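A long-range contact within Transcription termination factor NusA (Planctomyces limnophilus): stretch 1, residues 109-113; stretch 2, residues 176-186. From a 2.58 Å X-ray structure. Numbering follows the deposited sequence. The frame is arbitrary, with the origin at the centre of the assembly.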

# COMPACT_ATOMS: atom_id res chain seq x y z
N ARG A 109 -9.79 -6.59 1.08
CA ARG A 109 -8.53 -5.87 0.92
C ARG A 109 -7.59 -6.10 2.11
O ARG A 109 -7.96 -5.90 3.26
N GLY A 110 -6.37 -6.53 1.80
CA GLY A 110 -5.38 -6.81 2.82
C GLY A 110 -5.42 -8.26 3.29
O GLY A 110 -4.63 -8.66 4.14
N GLN A 111 -6.35 -9.03 2.73
CA GLN A 111 -6.53 -10.42 3.15
C GLN A 111 -6.01 -11.41 2.11
O GLN A 111 -6.09 -11.17 0.91
N ILE A 112 -5.49 -12.53 2.60
CA ILE A 112 -4.94 -13.57 1.73
C ILE A 112 -6.03 -14.26 0.92
O ILE A 112 -7.05 -14.68 1.46
N VAL A 113 -5.81 -14.37 -0.38
CA VAL A 113 -6.69 -15.11 -1.27
C VAL A 113 -5.84 -16.08 -2.08
O VAL A 113 -4.71 -15.77 -2.45
N PRO A 176 3.25 -5.23 2.44
CA PRO A 176 3.49 -5.54 3.85
C PRO A 176 2.39 -6.40 4.47
O PRO A 176 2.68 -7.27 5.29
N ASP A 177 1.15 -6.17 4.07
CA ASP A 177 0.01 -6.92 4.60
C ASP A 177 0.15 -8.42 4.36
O ASP A 177 -0.40 -9.22 5.12
N PHE A 178 0.87 -8.80 3.31
CA PHE A 178 1.07 -10.22 3.01
C PHE A 178 1.86 -10.89 4.13
O PHE A 178 1.53 -12.00 4.56
N VAL A 179 2.90 -10.22 4.61
CA VAL A 179 3.71 -10.73 5.71
C VAL A 179 2.89 -10.79 6.99
O VAL A 179 2.96 -11.77 7.74
N ARG A 180 2.11 -9.74 7.23
CA ARG A 180 1.28 -9.63 8.42
C ARG A 180 0.29 -10.79 8.50
O ARG A 180 0.09 -11.37 9.57
N ARG A 181 -0.32 -11.14 7.37
CA ARG A 181 -1.27 -12.24 7.32
C ARG A 181 -0.58 -13.58 7.57
O ARG A 181 -1.06 -14.39 8.36
N LEU A 182 0.54 -13.80 6.90
CA LEU A 182 1.28 -15.05 7.01
C LEU A 182 1.77 -15.30 8.44
O LEU A 182 1.79 -16.43 8.91
N LEU A 183 2.16 -14.22 9.12
CA LEU A 183 2.58 -14.32 10.51
C LEU A 183 1.41 -14.71 11.41
O LEU A 183 1.58 -15.48 12.35
N GLU A 184 0.24 -14.18 11.09
CA GLU A 184 -0.97 -14.49 11.85
C GLU A 184 -1.34 -15.97 11.71
O GLU A 184 -1.84 -16.58 12.64
N LEU A 185 -1.07 -16.53 10.53
CA LEU A 185 -1.36 -17.94 10.28
C LEU A 185 -0.36 -18.87 10.96
O LEU A 185 -0.74 -19.88 11.55
N GLU A 186 0.92 -18.52 10.87
CA GLU A 186 1.98 -19.40 11.34
C GLU A 186 2.16 -19.35 12.86
O GLU A 186 2.45 -20.37 13.49

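A short loop running into the start of a strand lies against one side of a helix here, and three residues, I112, R181 and G110, cover most of the 317 Å² buried between them. I112 contributes the largest share. Its CA-to-CB bond points toward the helix, and with chi1 m and chi2 t the side chain extends so that CD1 reaches a pocket lined by residues on successive turns. CD1 of I112 lies 3.9 Å from CE1 of F178, meeting the ring at its edge, 3.7 Å from CD2 of L182 and 4.1 Å from CD1 of L185. F178 (chi1 t) and L182 (m, t) leave the backbone sideways, yet their ends come nearer to the strand; L185 (m, t) points toward it. A branched, wholly apolar side chain suits this site, since it fills the space among these carbons without leaving a polar group unpaired.

R181 also points toward the other stretch and plays two parts. Its aliphatic base packs on the isoleucine, CB of R181 standing 3.6 Å from CG1 of I112. The chain then bends (chi1 m, chi2 m, chi3 p), and NH1 of R181 donates a hydrogen bond to the backbone O of G110 at 2.7 Å, at the edge of the guanidinium, near its plane. The remaining nitrogens are held within the helix: NE of R181 bonds OE1 of E184 and NH2 of R181 bonds OE2 of E184, both at 3.0 Å, a two-pronged salt bridge that steadies the group. Q111 begins by pointing away, but its m, m rotamer brings the amide back, with NE2 over one guanidinium face and OE1 of Q111 3.5 Å from CD of R181.

G110 suits its place because a CB would jam against the preceding carbonyl at these backbone angles and sit tightly, 3.3 Å, from OD2 of D177. Without one, CA of G110 approaches that same OD2 of D177 to 3.8 Å.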

# COMPACT_ATOMS: atom_id res chain seq x y z
CB ARG A 109 -8.78 -4.37 0.73
CG ARG A 109 -9.38 -4.02 -0.62
CD ARG A 109 -9.32 -2.52 -0.89
NE ARG A 109 -7.96 -2.00 -0.76
CZ ARG A 109 -7.59 -1.12 0.16
NH1 ARG A 109 -8.48 -0.66 1.04
NH2 ARG A 109 -6.34 -0.69 0.21
CB GLN A 111 -8.01 -10.70 3.43
CG GLN A 111 -8.56 -9.94 4.61
CD GLN A 111 -7.89 -10.33 5.91
OE1 GLN A 111 -7.57 -11.50 6.13
NE2 GLN A 111 -7.67 -9.35 6.78
CB ILE A 112 -4.16 -14.63 2.54
CG1 ILE A 112 -2.81 -14.08 2.99
CG2 ILE A 112 -3.95 -15.90 1.71
CD1 ILE A 112 -1.94 -15.10 3.69
CB VAL A 113 -7.48 -14.16 -2.21
CG1 VAL A 113 -8.28 -14.95 -3.23
CG2 VAL A 113 -8.41 -13.28 -1.39
CB PRO A 176 3.53 -4.16 4.51
CG PRO A 176 4.02 -3.26 3.43
CD PRO A 176 3.45 -3.80 2.15
CB ASP A 177 -1.30 -6.41 4.00
CG ASP A 177 -1.72 -5.07 4.56
OD1 ASP A 177 -1.16 -4.65 5.59
OD2 ASP A 177 -2.62 -4.44 3.97
CB PHE A 178 1.80 -10.40 1.68
CG PHE A 178 1.80 -11.82 1.18
CD1 PHE A 178 0.76 -12.68 1.50
CD2 PHE A 178 2.84 -12.30 0.41
CE1 PHE A 178 0.75 -13.98 1.04
CE2 PHE A 178 2.84 -13.60 -0.05
CZ PHE A 178 1.80 -14.45 0.27
CB VAL A 179 4.96 -9.86 5.94
CG1 VAL A 179 5.73 -10.33 7.16
CG2 VAL A 179 5.84 -9.87 4.71
CB ARG A 180 0.53 -8.30 8.43
CG ARG A 180 -0.32 -8.07 9.66
CD ARG A 180 -1.08 -6.75 9.57
NE ARG A 180 -0.22 -5.59 9.72
CZ ARG A 180 -0.02 -4.95 10.88
NH1 ARG A 180 -0.62 -5.37 11.98
NH2 ARG A 180 0.79 -3.90 10.93
CB ARG A 181 -1.98 -12.28 5.96
CG ARG A 181 -2.84 -11.07 5.64
CD ARG A 181 -4.10 -11.03 6.48
NE ARG A 181 -3.91 -10.28 7.72
CZ ARG A 181 -4.02 -8.96 7.83
NH1 ARG A 181 -4.32 -8.23 6.76
NH2 ARG A 181 -3.84 -8.37 9.00
CB LEU A 182 2.47 -15.06 6.05
CG LEU A 182 2.12 -15.19 4.56
CD1 LEU A 182 3.35 -15.00 3.70
CD2 LEU A 182 1.46 -16.54 4.29
CB LEU A 183 3.20 -13.00 10.98
CG LEU A 183 4.62 -12.74 10.47
CD1 LEU A 183 5.06 -11.32 10.79
CD2 LEU A 183 5.59 -13.75 11.06
CB GLU A 184 -2.14 -13.62 11.39
CG GLU A 184 -2.01 -12.15 11.78
CD GLU A 184 -3.03 -11.26 11.09
OE1 GLU A 184 -3.82 -11.79 10.28
OE2 GLU A 184 -3.02 -10.04 11.34
CB LEU A 185 -1.39 -18.22 8.77
CG LEU A 185 -2.57 -17.68 7.97
CD1 LEU A 185 -2.41 -18.03 6.50
CD2 LEU A 185 -3.88 -18.21 8.52
CB GLU A 186 3.30 -19.05 10.65
CG GLU A 186 4.27 -20.22 10.55
CD GLU A 186 3.82 -21.27 9.56
OE1 GLU A 186 3.10 -20.91 8.60
OE2 GLU A 186 4.18 -22.45 9.74